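PDB 3CJY: putative thioesterase from Novosphingobium aromaticivorans, which probably hydrolyses the thioester bond of acyl-CoA substrates, as expected for a double-hotdog acyl-CoA thioesterase, and binds a calcium ion. Local coordinates for residues V72-E78 with A89-V95; W219-I225 with Q237-Q243; D186-L192 with A252-L257; H32-F36 with F66-G70. All coordinates share one frame. Where two conformers were deposited one is given. Residue numbers count along the deposited sequence, not the author numbering.

Contact 1: V72-E78 with A89-V95; sequences VLDLTVE and ARVAGTV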
loop_
_atom_site.group_PDB
_atom_site.type_symbol
_atom_site.label_atom_id
_atom_site.label_comp_id
_atom_site.label_asym_id
_atom_site.label_seq_id
_atom_site.Cartn_x
_atom_site.Cartn_y
_atom_site.Cartn_z
ATOM N N VAL A 72 -3.354 -22.598 -15.579
ATOM C CA VAL A 72 -2.086 -22.084 -16.058
ATOM C C VAL A 72 -2.241 -20.562 -15.960
ATOM O O VAL A 72 -3.149 -19.952 -16.563
ATOM C CB VAL A 72 -1.730 -22.498 -17.506
ATOM C CG1 VAL A 72 -0.485 -21.735 -17.959
ATOM C CG2 VAL A 72 -1.515 -24.018 -17.622
ATOM N N LEU A 73 -1.333 -19.981 -15.206
ATOM C CA LEU A 73 -1.287 -18.540 -14.988
ATOM C C LEU A 73 -0.233 -18.009 -15.927
ATOM O O LEU A 73 0.910 -18.422 -15.879
ATOM C CB LEU A 73 -0.920 -18.194 -13.533
ATOM C CG LEU A 73 -0.694 -16.710 -13.170
ATOM C CD1 LEU A 73 -1.998 -15.954 -13.459
ATOM C CD2 LEU A 73 -0.170 -16.515 -11.712
ATOM N N ASP A 74 -0.651 -17.123 -16.812
ATOM C CA ASP A 74 0.272 -16.433 -17.714
ATOM C C ASP A 74 0.606 -15.086 -17.095
ATOM O O ASP A 74 -0.288 -14.379 -16.654
ATOM C CB ASP A 74 -0.380 -16.220 -19.071
ATOM C CG ASP A 74 -0.600 -17.527 -19.817
ATOM O OD1 ASP A 74 0.393 -18.255 -19.982
ATOM O OD2 ASP A 74 -1.733 -17.814 -20.252
ATOM N N LEU A 75 1.886 -14.749 -17.033
ATOM C CA LEU A 75 2.295 -13.441 -16.555
ATOM C C LEU A 75 3.017 -12.702 -17.653
ATOM O O LEU A 75 3.901 -13.249 -18.302
ATOM C CB LEU A 75 3.175 -13.535 -15.321
ATOM C CG LEU A 75 2.654 -14.281 -14.100
ATOM C CD1 LEU A 75 3.237 -15.693 -14.062
ATOM C CD2 LEU A 75 3.079 -13.551 -12.853
ATOM N N THR A 76 2.567 -11.471 -17.896
ATOM C CA THR A 76 3.146 -10.608 -18.911
ATOM C C THR A 76 3.685 -9.342 -18.254
ATOM O O THR A 76 2.989 -8.662 -17.514
ATOM C CB THR A 76 2.142 -10.272 -20.003
ATOM O OG1 THR A 76 1.600 -11.486 -20.531
ATOM C CG2 THR A 76 2.814 -9.513 -21.152
ATOM N N VAL A 77 4.939 -9.059 -18.549
ATOM C CA VAL A 77 5.657 -7.908 -17.997
ATOM C C VAL A 77 5.882 -6.792 -18.998
ATOM O O VAL A 77 6.358 -7.033 -20.110
ATOM C CB VAL A 77 7.046 -8.309 -17.515
ATOM C CG1 VAL A 77 7.738 -7.146 -16.800
ATOM C CG2 VAL A 77 6.993 -9.534 -16.611
ATOM N N GLU A 78 5.508 -5.580 -18.593
ATOM C CA GLU A 78 5.746 -4.381 -19.370
ATOM C C GLU A 78 6.663 -3.469 -18.575
ATOM O O GLU A 78 6.330 -3.057 -17.474
ATOM C CB GLU A 78 4.434 -3.642 -19.621
ATOM C CG GLU A 78 4.601 -2.326 -20.361
ATOM C CD GLU A 78 3.277 -1.562 -20.510
ATOM O OE1 GLU A 78 2.358 -1.756 -19.688
ATOM O OE2 GLU A 78 3.165 -0.735 -21.440
ATOM N N ALA A 89 7.771 -1.325 -13.733
ATOM C CA ALA A 89 7.126 -2.316 -14.592
ATOM C C ALA A 89 5.696 -2.526 -14.158
ATOM O O ALA A 89 5.311 -2.134 -13.062
ATOM C CB ALA A 89 7.838 -3.637 -14.464
ATOM N N ARG A 90 4.929 -3.078 -15.085
ATOM C CA ARG A 90 3.589 -3.568 -14.826
ATOM C C ARG A 90 3.542 -5.053 -15.201
ATOM O O ARG A 90 4.129 -5.461 -16.200
ATOM C CB ARG A 90 2.578 -2.821 -15.662
ATOM C CG ARG A 90 2.416 -1.410 -15.234
ATOM C CD ARG A 90 1.097 -0.855 -15.755
ATOM N NE ARG A 90 1.132 -0.743 -17.193
ATOM C CZ ARG A 90 0.420 0.164 -17.856
ATOM N NH1 ARG A 90 -0.347 1.023 -17.185
ATOM N NH2 ARG A 90 0.507 0.235 -19.178
ATOM N N VAL A 91 2.824 -5.827 -14.412
ATOM C CA VAL A 91 2.659 -7.248 -14.617
ATOM C C VAL A 91 1.200 -7.623 -14.582
ATOM O O VAL A 91 0.519 -7.389 -13.622
ATOM C CB VAL A 91 3.390 -8.116 -13.568
ATOM C CG1 VAL A 91 3.194 -9.614 -13.898
ATOM C CG2 VAL A 91 4.901 -7.751 -13.479
ATOM N N ALA A 92 0.760 -8.242 -15.666
ATOM C CA ALA A 92 -0.599 -8.714 -15.781
ATOM C C ALA A 92 -0.606 -10.230 -15.671
ATOM O O ALA A 92 0.185 -10.942 -16.338
ATOM C CB ALA A 92 -1.220 -8.301 -17.140
ATOM N N GLY A 93 -1.550 -10.708 -14.879
ATOM C CA GLY A 93 -1.806 -12.130 -14.758
ATOM C C GLY A 93 -3.112 -12.449 -15.439
ATOM O O GLY A 93 -4.129 -11.744 -15.286
ATOM N N THR A 94 -3.065 -13.481 -16.265
ATOM C CA THR A 94 -4.230 -13.931 -17.022
ATOM C C THR A 94 -4.287 -15.434 -17.050
ATOM O O THR A 94 -3.260 -16.110 -17.038
ATOM C CB THR A 94 -4.197 -13.458 -18.519
ATOM O OG1 THR A 94 -2.949 -13.844 -19.089
ATOM C CG2 THR A 94 -4.333 -11.987 -18.639
ATOM N N VAL A 95 -5.514 -15.932 -17.117
ATOM C CA VAL A 95 -5.777 -17.339 -17.260
ATOM C C VAL A 95 -6.698 -17.480 -18.472
ATOM O O VAL A 95 -7.808 -16.955 -18.490
ATOM C CB VAL A 95 -6.502 -17.923 -16.052
ATOM C CG1 VAL A 95 -6.839 -19.384 -16.292
ATOM C CG2 VAL A 95 -5.665 -17.733 -14.784
HETATM O O HOH W 1 -3.641 -16.087 -20.603
HETATM O O HOH W 2 -0.815 -12.119 -18.761
#
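This is an antiparallel pairing of two neighbouring strands in the N-terminal hotdog domain. The strand axes approach to 4.6 Å at 161°. Three hydrogen-bonded pairs hold the register: Asp74 with Thr94, Thr76 with Ala92 and Glu78 with Arg90. Each makes two N-H...O bonds, for example Asp74 N to Thr94 O at 2.8 Å and Thr94 N to Asp74 O at 2.9 Å. Leu75 lies opposite Gly93 and Val77 opposite Val91, as non-hydrogen-bonded pairs. The face with Leu75, Val77 and Val91 is apolar. Leu75 CD2 meets Val91 CG1 at 4.1 Å, and all three residues pack on Val47 of helix 37-52. The other face is polar. Arg90 NH2 and NE both donate to Glu78 OE1, at 2.8 and 3.0 Å, in a salt bridge. One water joins Asp74 OD2 to Thr94 OG1. A second links Thr76 OG1, Ala92 O and Thr94 OG1. Val77 also touches Thr51, a calcium ligand. A sheet with one apolar face wrapped on a long helix is the hallmark of the hotdog fold.

Contact 2: W219-I225 with Q237-Q243; sequences WCLCDMI and QVTLWDQ
Residues 219-225 and 237-243 belong to the two arms of an antiparallel beta hairpin. Strands 220-225 and 237-241 are extended, and their axes approach to 4.7 Å at 163°. The chain turns off at Gln243 (phi/psi -79/-9). Trp219 lies opposite Gln243. Water bridges its O to Gln243 N, and another bridges its N to Gln243 OE1. Cys220 SG sits 3.9 Å from Leu240 CB; both residues touch helix 178-185. Leu221 and Trp241 form a hydrogen-bonded pair: Leu221 N to Trp241 O is 2.8 Å, Trp241 N to Leu221 O 2.9 Å. Cys222 and Leu240 are a non-hydrogen-bonded pair. Asp223 N to Thr239 O and Thr239 N to Asp223 O are both 2.9 Å. Asp223 (t) and Trp241 (m) bring Trp241 NE1 3.0 Å from Asp223 OD2, a diagonal hydrogen bond; OD1 salt-bridges Arg165. Met224, a selenomethionine, faces Val238 in a non-hydrogen-bonded pair, Met224 CG to Val238 CG2 3.6 Å. Ile225 N reaches Gln237 O at 2.9 Å; Gln237 N returns to Ile225 O at 3.0 Å. This is an antiparallel beta hairpin in the C-terminal hotdog sheet.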
loop_
_atom_site.group_PDB
_atom_site.type_symbol
_atom_site.label_atom_id
_atom_site.label_comp_id
_atom_site.label_asym_id
_atom_site.label_seq_id
_atom_site.Cartn_x
_atom_site.Cartn_y
_atom_site.Cartn_z
ATOM N N TRP A 219 13.042 -17.978 10.743
ATOM C CA TRP A 219 11.787 -17.470 11.263
ATOM C C TRP A 219 11.556 -16.026 10.868
ATOM O O TRP A 219 12.480 -15.214 10.801
ATOM C CB TRP A 219 11.751 -17.553 12.777
ATOM C CG TRP A 219 11.673 -18.935 13.298
ATOM C CD1 TRP A 219 12.673 -19.676 13.825
ATOM C CD2 TRP A 219 10.497 -19.754 13.331
ATOM N NE1 TRP A 219 12.200 -20.937 14.193
ATOM C CE2 TRP A 219 10.866 -20.998 13.887
ATOM C CE3 TRP A 219 9.163 -19.557 12.935
ATOM C CZ2 TRP A 219 9.936 -22.022 14.100
ATOM C CZ3 TRP A 219 8.261 -20.577 13.096
ATOM C CH2 TRP A 219 8.644 -21.800 13.683
ATOM N N CYS A 220 10.300 -15.754 10.583
ATOM C CA CYS A 220 9.858 -14.399 10.258
ATOM C C CYS A 220 8.739 -14.012 11.239
ATOM O O CYS A 220 7.792 -14.802 11.434
ATOM C CB CYS A 220 9.377 -14.379 8.819
ATOM S SG CYS A 220 8.622 -12.790 8.331
ATOM N N LEU A 221 8.878 -12.863 11.903
ATOM C CA LEU A 221 7.794 -12.344 12.729
ATOM C C LEU A 221 6.848 -11.601 11.777
ATOM O O LEU A 221 7.215 -10.573 11.187
ATOM C CB LEU A 221 8.297 -11.411 13.814
ATOM C CG LEU A 221 7.181 -10.921 14.719
ATOM C CD1 LEU A 221 6.429 -12.063 15.418
ATOM C CD2 LEU A 221 7.763 -9.918 15.714
ATOM N N CYS A 222 5.619 -12.124 11.716
ATOM C CA CYS A 222 4.525 -11.618 10.878
ATOM C C CYS A 222 3.634 -10.824 11.849
ATOM O O CYS A 222 2.825 -11.362 12.606
ATOM C CB CYS A 222 3.801 -12.770 10.189
ATOM S SG CYS A 222 2.357 -12.248 9.259
ATOM N N ASP A 223 3.849 -9.515 11.821
ATOM C CA ASP A 223 3.285 -8.578 12.796
ATOM C C ASP A 223 2.199 -7.715 12.164
ATOM O O ASP A 223 2.501 -6.748 11.483
ATOM C CB ASP A 223 4.523 -7.746 13.245
ATOM C CG ASP A 223 4.242 -6.728 14.325
ATOM O OD1 ASP A 223 3.177 -6.771 14.944
ATOM O OD2 ASP A 223 5.150 -5.880 14.531
HETATM N N MSE A 224 0.952 -8.091 12.437
HETATM C CA MSE A 224 -0.252 -7.593 11.783
HETATM C C MSE A 224 -1.215 -6.832 12.626
HETATM O O MSE A 224 -1.378 -7.065 13.837
HETATM C CB MSE A 224 -1.032 -8.804 11.186
HETATM C CG MSE A 224 -0.240 -9.627 10.198
HETATM SE SE MSE A 224 -1.066 -11.145 9.418
HETATM C CE MSE A 224 -0.959 -12.273 10.968
ATOM N N ILE A 225 -1.879 -5.884 11.972
ATOM C CA ILE A 225 -2.970 -5.163 12.602
ATOM C C ILE A 225 -4.115 -4.993 11.608
ATOM O O ILE A 225 -3.898 -4.739 10.408
ATOM C CB ILE A 225 -2.506 -3.758 13.185
ATOM C CG1 ILE A 225 -3.619 -3.102 13.985
ATOM C CG2 ILE A 225 -2.045 -2.851 12.027
ATOM C CD1 ILE A 225 -3.170 -1.933 14.871
ATOM N N GLN A 237 -2.570 -3.971 7.815
ATOM C CA GLN A 237 -1.167 -3.683 7.627
ATOM C C GLN A 237 -0.339 -4.742 8.349
ATOM O O GLN A 237 -0.719 -5.267 9.419
ATOM C CB GLN A 237 -0.833 -2.317 8.192
ATOM C CG GLN A 237 -1.454 -1.158 7.381
ATOM C CD GLN A 237 -2.886 -0.900 7.709
ATOM O OE1 GLN A 237 -3.233 -0.879 8.869
ATOM N NE2 GLN A 237 -3.721 -0.673 6.688
ATOM N N VAL A 238 0.812 -4.981 7.763
ATOM C CA VAL A 238 1.775 -6.009 8.264
ATOM C C VAL A 238 3.217 -5.551 8.140
ATOM O O VAL A 238 3.580 -4.838 7.193
ATOM C CB VAL A 238 1.613 -7.370 7.531
ATOM C CG1 VAL A 238 1.826 -7.230 6.003
ATOM C CG2 VAL A 238 2.505 -8.446 8.118
ATOM N N THR A 239 3.999 -5.893 9.158
ATOM C CA THR A 239 5.454 -5.703 9.148
ATOM C C THR A 239 6.030 -7.104 9.313
ATOM O O THR A 239 5.545 -7.904 10.134
ATOM C CB THR A 239 5.951 -4.782 10.270
ATOM O OG1 THR A 239 5.338 -3.494 10.173
ATOM C CG2 THR A 239 7.472 -4.609 10.241
ATOM N N LEU A 240 7.004 -7.381 8.462
ATOM C CA LEU A 240 7.752 -8.626 8.443
ATOM C C LEU A 240 9.163 -8.372 8.961
ATOM O O LEU A 240 9.951 -7.589 8.385
ATOM C CB LEU A 240 7.783 -9.215 7.040
ATOM C CG LEU A 240 6.411 -9.507 6.409
ATOM C CD1 LEU A 240 6.606 -10.032 4.965
ATOM C CD2 LEU A 240 5.636 -10.529 7.246
ATOM N N TRP A 241 9.460 -9.017 10.088
ATOM C CA TRP A 241 10.758 -8.943 10.700
ATOM C C TRP A 241 11.491 -10.268 10.648
ATOM O O TRP A 241 10.869 -11.356 10.609
ATOM C CB TRP A 241 10.639 -8.566 12.188
ATOM C CG TRP A 241 9.662 -7.506 12.552
ATOM C CD1 TRP A 241 8.314 -7.673 12.773
ATOM C CD2 TRP A 241 9.955 -6.125 12.865
ATOM N NE1 TRP A 241 7.752 -6.478 13.147
ATOM C CE2 TRP A 241 8.737 -5.514 13.207
ATOM C CE3 TRP A 241 11.127 -5.332 12.821
ATOM C CZ2 TRP A 241 8.649 -4.163 13.545
ATOM C CZ3 TRP A 241 11.020 -3.976 13.178
ATOM C CH2 TRP A 241 9.795 -3.414 13.504
ATOM N N ASP A 242 12.830 -10.224 10.733
ATOM C CA ASP A 242 13.574 -11.470 10.946
ATOM C C ASP A 242 13.532 -11.855 12.416
ATOM O O ASP A 242 12.822 -11.242 13.219
ATOM C CB ASP A 242 15.003 -11.472 10.395
ATOM C CG ASP A 242 15.951 -10.566 11.126
ATOM O OD1 ASP A 242 15.563 -9.956 12.140
ATOM O OD2 ASP A 242 17.114 -10.503 10.651
ATOM N N GLN A 243 14.318 -12.841 12.809
ATOM C CA GLN A 243 14.248 -13.297 14.205
ATOM C C GLN A 243 15.011 -12.392 15.189
ATOM O O GLN A 243 14.888 -12.492 16.402
ATOM C CB GLN A 243 14.754 -14.757 14.308
ATOM C CG GLN A 243 14.534 -15.398 15.672
ATOM C CD GLN A 243 15.050 -16.829 15.768
ATOM O OE1 GLN A 243 15.218 -17.503 14.764
ATOM N NE2 GLN A 243 15.320 -17.290 16.993
HETATM O O HOH W 3 15.172 -14.920 10.649
HETATM O O HOH W 4 15.586 -17.420 12.029
#

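Contact 3: D186-L192 with A252-L257; sequences DFLPIAL and AQSLLL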
loop_
_atom_site.group_PDB
_atom_site.type_symbol
_atom_site.label_atom_id
_atom_site.label_comp_id
_atom_site.label_asym_id
_atom_site.label_seq_id
_atom_site.Cartn_x
_atom_site.Cartn_y
_atom_site.Cartn_z
ATOM N N ASP A 186 0.722 -11.798 2.968
ATOM C CA ASP A 186 -0.684 -12.155 2.698
ATOM C C ASP A 186 -1.311 -13.094 3.735
ATOM O O ASP A 186 -2.293 -13.795 3.454
ATOM C CB ASP A 186 -0.843 -12.678 1.293
ATOM C CG ASP A 186 -2.312 -12.669 0.811
ATOM O OD1 ASP A 186 -3.033 -11.700 1.083
ATOM O OD2 ASP A 186 -2.736 -13.652 0.161
ATOM N N PHE A 187 -0.785 -13.048 4.951
ATOM C CA PHE A 187 -1.413 -13.694 6.086
ATOM C C PHE A 187 -2.434 -12.750 6.794
ATOM O O PHE A 187 -3.095 -13.115 7.754
ATOM C CB PHE A 187 -0.367 -14.197 7.076
ATOM C CG PHE A 187 0.152 -15.575 6.773
ATOM C CD1 PHE A 187 0.804 -15.842 5.576
ATOM C CD2 PHE A 187 0.017 -16.595 7.721
ATOM C CE1 PHE A 187 1.273 -17.089 5.280
ATOM C CE2 PHE A 187 0.514 -17.865 7.447
ATOM C CZ PHE A 187 1.154 -18.100 6.224
ATOM N N LEU A 188 -2.629 -11.561 6.237
ATOM C CA LEU A 188 -3.569 -10.605 6.847
ATOM C C LEU A 188 -4.997 -11.134 6.905
ATOM O O LEU A 188 -5.718 -10.757 7.798
ATOM C CB LEU A 188 -3.514 -9.209 6.208
ATOM C CG LEU A 188 -2.430 -8.313 6.771
ATOM C CD1 LEU A 188 -2.166 -7.114 5.891
ATOM C CD2 LEU A 188 -2.793 -7.887 8.211
ATOM N N PRO A 189 -5.441 -11.935 5.906
ATOM C CA PRO A 189 -6.818 -12.468 6.098
ATOM C C PRO A 189 -7.008 -13.258 7.413
ATOM O O PRO A 189 -8.065 -13.231 8.030
ATOM C CB PRO A 189 -7.041 -13.287 4.821
ATOM C CG PRO A 189 -6.143 -12.630 3.805
ATOM C CD PRO A 189 -4.922 -12.222 4.545
ATOM N N ILE A 190 -5.954 -13.894 7.902
ATOM C CA ILE A 190 -6.004 -14.631 9.167
ATOM C C ILE A 190 -6.150 -13.623 10.306
ATOM O O ILE A 190 -6.950 -13.808 11.211
ATOM C CB ILE A 190 -4.742 -15.523 9.353
ATOM C CG1 ILE A 190 -4.763 -16.663 8.311
ATOM C CG2 ILE A 190 -4.679 -16.061 10.759
ATOM C CD1 ILE A 190 -3.500 -17.452 8.277
ATOM N N ALA A 191 -5.467 -12.498 10.179
ATOM C CA ALA A 191 -5.555 -11.452 11.195
ATOM C C ALA A 191 -6.984 -10.879 11.202
ATOM O O ALA A 191 -7.538 -10.557 12.266
ATOM C CB ALA A 191 -4.568 -10.325 10.908
ATOM N N LEU A 192 -7.604 -10.827 10.035
ATOM C CA LEU A 192 -8.989 -10.296 9.951
ATOM C C LEU A 192 -9.941 -11.238 10.679
ATOM O O LEU A 192 -10.804 -10.814 11.449
ATOM C CB LEU A 192 -9.393 -10.077 8.509
ATOM C CG LEU A 192 -10.823 -9.607 8.316
ATOM C CD1 LEU A 192 -11.096 -8.293 9.098
ATOM C CD2 LEU A 192 -11.167 -9.520 6.809
ATOM N N ALA A 252 0.346 -4.349 3.060
ATOM C CA ALA A 252 -1.011 -3.951 3.398
ATOM C C ALA A 252 -1.963 -4.457 2.351
ATOM O O ALA A 252 -1.570 -4.831 1.269
ATOM C CB ALA A 252 -1.105 -2.446 3.494
ATOM N N GLN A 253 -3.238 -4.471 2.721
ATOM C CA GLN A 253 -4.331 -4.813 1.813
ATOM C C GLN A 253 -5.671 -4.399 2.384
ATOM O O GLN A 253 -5.803 -4.104 3.569
ATOM C CB GLN A 253 -4.436 -6.305 1.534
ATOM C CG GLN A 253 -4.718 -7.154 2.794
ATOM C CD GLN A 253 -4.831 -8.628 2.483
ATOM O OE1 GLN A 253 -5.947 -9.154 2.366
ATOM N NE2 GLN A 253 -3.692 -9.293 2.316
ATOM N N SER A 254 -6.640 -4.353 1.485
ATOM C CA SER A 254 -8.044 -4.151 1.816
ATOM C C SER A 254 -8.739 -5.439 1.512
ATOM O O SER A 254 -8.297 -6.188 0.645
ATOM C CB SER A 254 -8.660 -2.986 1.054
ATOM O OG SER A 254 -8.000 -1.795 1.428
ATOM N N LEU A 255 -9.806 -5.704 2.237
ATOM C CA LEU A 255 -10.538 -6.955 2.119
ATOM C C LEU A 255 -12.031 -6.763 2.064
ATOM O O LEU A 255 -12.586 -5.853 2.684
ATOM C CB LEU A 255 -10.226 -7.849 3.321
ATOM C CG LEU A 255 -8.777 -8.202 3.742
ATOM C CD1 LEU A 255 -8.298 -7.329 4.887
ATOM C CD2 LEU A 255 -8.680 -9.676 4.165
ATOM N N LEU A 256 -12.681 -7.658 1.312
ATOM C CA LEU A 256 -14.147 -7.692 1.207
ATOM C C LEU A 256 -14.595 -8.670 2.273
ATOM O O LEU A 256 -14.122 -9.822 2.350
ATOM C CB LEU A 256 -14.593 -8.198 -0.169
ATOM C CG LEU A 256 -16.106 -8.293 -0.382
ATOM C CD1 LEU A 256 -16.576 -6.935 -0.743
ATOM C CD2 LEU A 256 -16.456 -9.282 -1.476
ATOM N N LEU A 257 -15.483 -8.196 3.125
ATOM C CA LEU A 257 -15.972 -8.988 4.244
ATOM C C LEU A 257 -16.975 -10.042 3.787
ATOM O O LEU A 257 -17.816 -9.797 2.927
ATOM C CB LEU A 257 -16.640 -8.100 5.319
ATOM C CG LEU A 257 -15.733 -7.152 6.121
ATOM C CD1 LEU A 257 -16.521 -6.500 7.270
ATOM C CD2 LEU A 257 -14.526 -7.868 6.667
#
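Helix 188-192 packs against strand 252-256 of the C-terminal hotdog sheet. The axes are 10.0 Å apart at closest and cross at -53°. The polar part is one side-chain hydrogen bond from Gln253 NE2 to Asp186 OD1, 2.8 Å long. Asp186 OD1 also accepts from Asn207 ND2, and Gln253 OE1 is bonded to Ser204 OG, so this buried amide and carboxylate belong to a wider polar cluster. The apolar part lies along the first helical turn and beyond. Leu188 and Leu192, one turn apart, both point their CA-to-CB bonds toward the strand. Leu188 CD1 comes 4.2 Å from Ala252 CA. Pro189 CG packs on Leu255 CD2 at 3.9 Å. Leu192 CD2 touches Leu255 CD2 at 3.6 Å and Leu257 CD2 at 3.7 Å. Strand 247-256 runs between strands 203-211 and 233-241, bonded to both. Leu188 and Leu192 also reach strand 233-241, and Leu188 and Ala191 lie on Met224 of strand 220-230.

Contact 4: H32-F36 with F66-G70; sequences HAYLF and FTPLG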
loop_
_atom_site.group_PDB
_atom_site.type_symbol
_atom_site.label_atom_id
_atom_site.label_comp_id
_atom_site.label_asym_id
_atom_site.label_seq_id
_atom_site.Cartn_x
_atom_site.Cartn_y
_atom_site.Cartn_z
ATOM N N HIS A 32 -13.155 -25.200 -2.028
ATOM C CA HIS A 32 -12.480 -24.168 -2.775
ATOM C C HIS A 32 -10.970 -24.338 -2.676
ATOM O O HIS A 32 -10.412 -24.688 -1.622
ATOM C CB HIS A 32 -12.882 -22.799 -2.259
ATOM C CG HIS A 32 -14.361 -22.620 -2.140
ATOM N ND1 HIS A 32 -15.099 -23.232 -1.148
ATOM C CD2 HIS A 32 -15.247 -21.938 -2.905
ATOM C CE1 HIS A 32 -16.378 -22.939 -1.309
ATOM N NE2 HIS A 32 -16.494 -22.151 -2.365
ATOM N N ALA A 33 -10.335 -24.091 -3.802
ATOM C CA ALA A 33 -8.888 -24.143 -3.923
ATOM C C ALA A 33 -8.498 -23.184 -5.025
ATOM O O ALA A 33 -8.818 -23.405 -6.216
ATOM C CB ALA A 33 -8.445 -25.512 -4.245
ATOM N N TYR A 34 -7.781 -22.134 -4.649
ATOM C CA TYR A 34 -7.330 -21.142 -5.617
ATOM C C TYR A 34 -5.952 -20.670 -5.212
ATOM O O TYR A 34 -5.516 -20.841 -4.065
ATOM C CB TYR A 34 -8.322 -19.966 -5.727
ATOM C CG TYR A 34 -8.734 -19.465 -4.372
ATOM C CD1 TYR A 34 -8.005 -18.479 -3.705
ATOM C CD2 TYR A 34 -9.832 -20.027 -3.723
ATOM C CE1 TYR A 34 -8.366 -18.067 -2.439
ATOM C CE2 TYR A 34 -10.194 -19.617 -2.470
ATOM C CZ TYR A 34 -9.453 -18.653 -1.828
ATOM O OH TYR A 34 -9.874 -18.262 -0.577
ATOM N N LEU A 35 -5.280 -20.081 -6.180
ATOM C CA LEU A 35 -3.954 -19.527 -6.002
ATOM C C LEU A 35 -3.969 -18.489 -4.888
ATOM O O LEU A 35 -4.791 -17.554 -4.856
ATOM C CB LEU A 35 -3.449 -18.913 -7.319
ATOM C CG LEU A 35 -2.050 -18.292 -7.310
ATOM C CD1 LEU A 35 -0.944 -19.302 -7.005
ATOM C CD2 LEU A 35 -1.813 -17.608 -8.677
ATOM N N PHE A 36 -3.078 -18.752 -3.935
ATOM C CA PHE A 36 -2.817 -17.870 -2.802
ATOM C C PHE A 36 -2.432 -16.471 -3.299
ATOM O O PHE A 36 -1.576 -16.314 -4.151
ATOM C CB PHE A 36 -1.700 -18.516 -1.939
ATOM C CG PHE A 36 -1.291 -17.730 -0.733
ATOM C CD1 PHE A 36 -2.213 -17.124 0.085
ATOM C CD2 PHE A 36 0.055 -17.678 -0.400
ATOM C CE1 PHE A 36 -1.801 -16.428 1.228
ATOM C CE2 PHE A 36 0.482 -16.974 0.722
ATOM C CZ PHE A 36 -0.461 -16.377 1.537
ATOM N N PHE A 66 -10.432 -14.790 -9.647
ATOM C CA PHE A 66 -9.788 -15.946 -9.014
ATOM C C PHE A 66 -9.073 -16.831 -10.009
ATOM O O PHE A 66 -9.472 -16.958 -11.169
ATOM C CB PHE A 66 -10.802 -16.825 -8.228
ATOM C CG PHE A 66 -11.165 -16.292 -6.872
ATOM C CD1 PHE A 66 -10.335 -16.507 -5.777
ATOM C CD2 PHE A 66 -12.360 -15.613 -6.669
ATOM C CE1 PHE A 66 -10.664 -16.027 -4.501
ATOM C CE2 PHE A 66 -12.698 -15.119 -5.388
ATOM C CZ PHE A 66 -11.844 -15.342 -4.303
ATOM N N THR A 67 -7.987 -17.435 -9.526
ATOM C CA THR A 67 -7.205 -18.400 -10.294
ATOM C C THR A 67 -7.387 -19.786 -9.640
ATOM O O THR A 67 -6.785 -20.092 -8.630
ATOM C CB THR A 67 -5.733 -18.041 -10.363
ATOM O OG1 THR A 67 -5.627 -16.705 -10.848
ATOM C CG2 THR A 67 -4.963 -18.999 -11.295
ATOM N N PRO A 68 -8.266 -20.600 -10.207
ATOM C CA PRO A 68 -8.499 -21.903 -9.637
ATOM C C PRO A 68 -7.283 -22.795 -9.617
ATOM O O PRO A 68 -6.377 -22.701 -10.461
ATOM C CB PRO A 68 -9.550 -22.512 -10.585
ATOM C CG PRO A 68 -10.107 -21.355 -11.361
ATOM C CD PRO A 68 -9.002 -20.389 -11.458
ATOM N N LEU A 69 -7.250 -23.671 -8.626
ATOM C CA LEU A 69 -6.241 -24.732 -8.610
ATOM C C LEU A 69 -6.211 -25.421 -9.966
ATOM O O LEU A 69 -7.251 -25.749 -10.546
ATOM C CB LEU A 69 -6.602 -25.786 -7.569
ATOM C CG LEU A 69 -5.770 -27.044 -7.430
ATOM C CD1 LEU A 69 -4.297 -26.776 -7.024
ATOM C CD2 LEU A 69 -6.474 -27.947 -6.390
ATOM N N GLY A 70 -5.006 -25.644 -10.457
ATOM C CA GLY A 70 -4.808 -26.329 -11.704
ATOM C C GLY A 70 -4.725 -25.453 -12.949
ATOM O O GLY A 70 -4.407 -25.948 -14.044
HETATM O O HOH W 5 -6.780 -16.692 -6.786
#
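A single beta bridge between Tyr34 and Pro68 joins two connecting segments of the N-terminal hotdog domain. Residues 32-36 lead into helix 37-52, with Phe36 at its N-cap position. Residues 66-70 form part of the loop between strands 56-63 and 72-79. The CA atoms of Tyr34 and Pro68 are 4.3 Å apart. Two backbone hydrogen bonds flank the bridge. Leu69 N donates to Ala33 O at 2.9 Å, and Leu35 N donates to Thr67 O at 2.9 Å. Proline has no amide hydrogen, and at this position the bridge needs none. A third link runs through water, which donates to Leu35 O at 2.9 Å and accepts from Thr67 N at 3.1 Å. Other backbone groups look outward. Tyr34 bonds to Val27 of strand 26-27, and Phe36 to Leu25. Phe66 O accepts from Arg98 NH2, Pro68 O is bonded to Ser71 OG, and Gly70 pairs with Val21. Side-chain contacts fill in around these bonds. Leu35 CB lies 3.9 Å from Thr67 CB, and Ala33 CB makes an apolar contact with Leu69 CD2 at 3.8 Å. The rings of Tyr34 and Phe66 make an edge-to-face pair, with centroids 4.8 Å apart and planes at 66°. In it Phe66 CD1 sits over one face of the Tyr34 ring, 3.6 Å from Tyr34 CG.

Contacts 1 and 4 belong to the N-terminal hotdog domain, contacts 2 and 3 to the C-terminal one. Along the chain contact 4 closes before contact 1 opens. Contact 2 then lies nested inside the loop closed by contact 3. Contacts 1, 2 and 3 all reach one continuous antiparallel sheet, in which strands 56-63 and 203-211 join the two domains. The centres of contacts 1 and 2 are 28 Å apart, on opposite sides of the chain's centre. Contacts 2 and 3 touch through Met224, packed on Phe187, Leu188 and Ala191. Contact 4 touches contact 1 through Leu35 and Leu73, and contact 3 through Phe36 and Asp186, thus bridging the two hotdog halves.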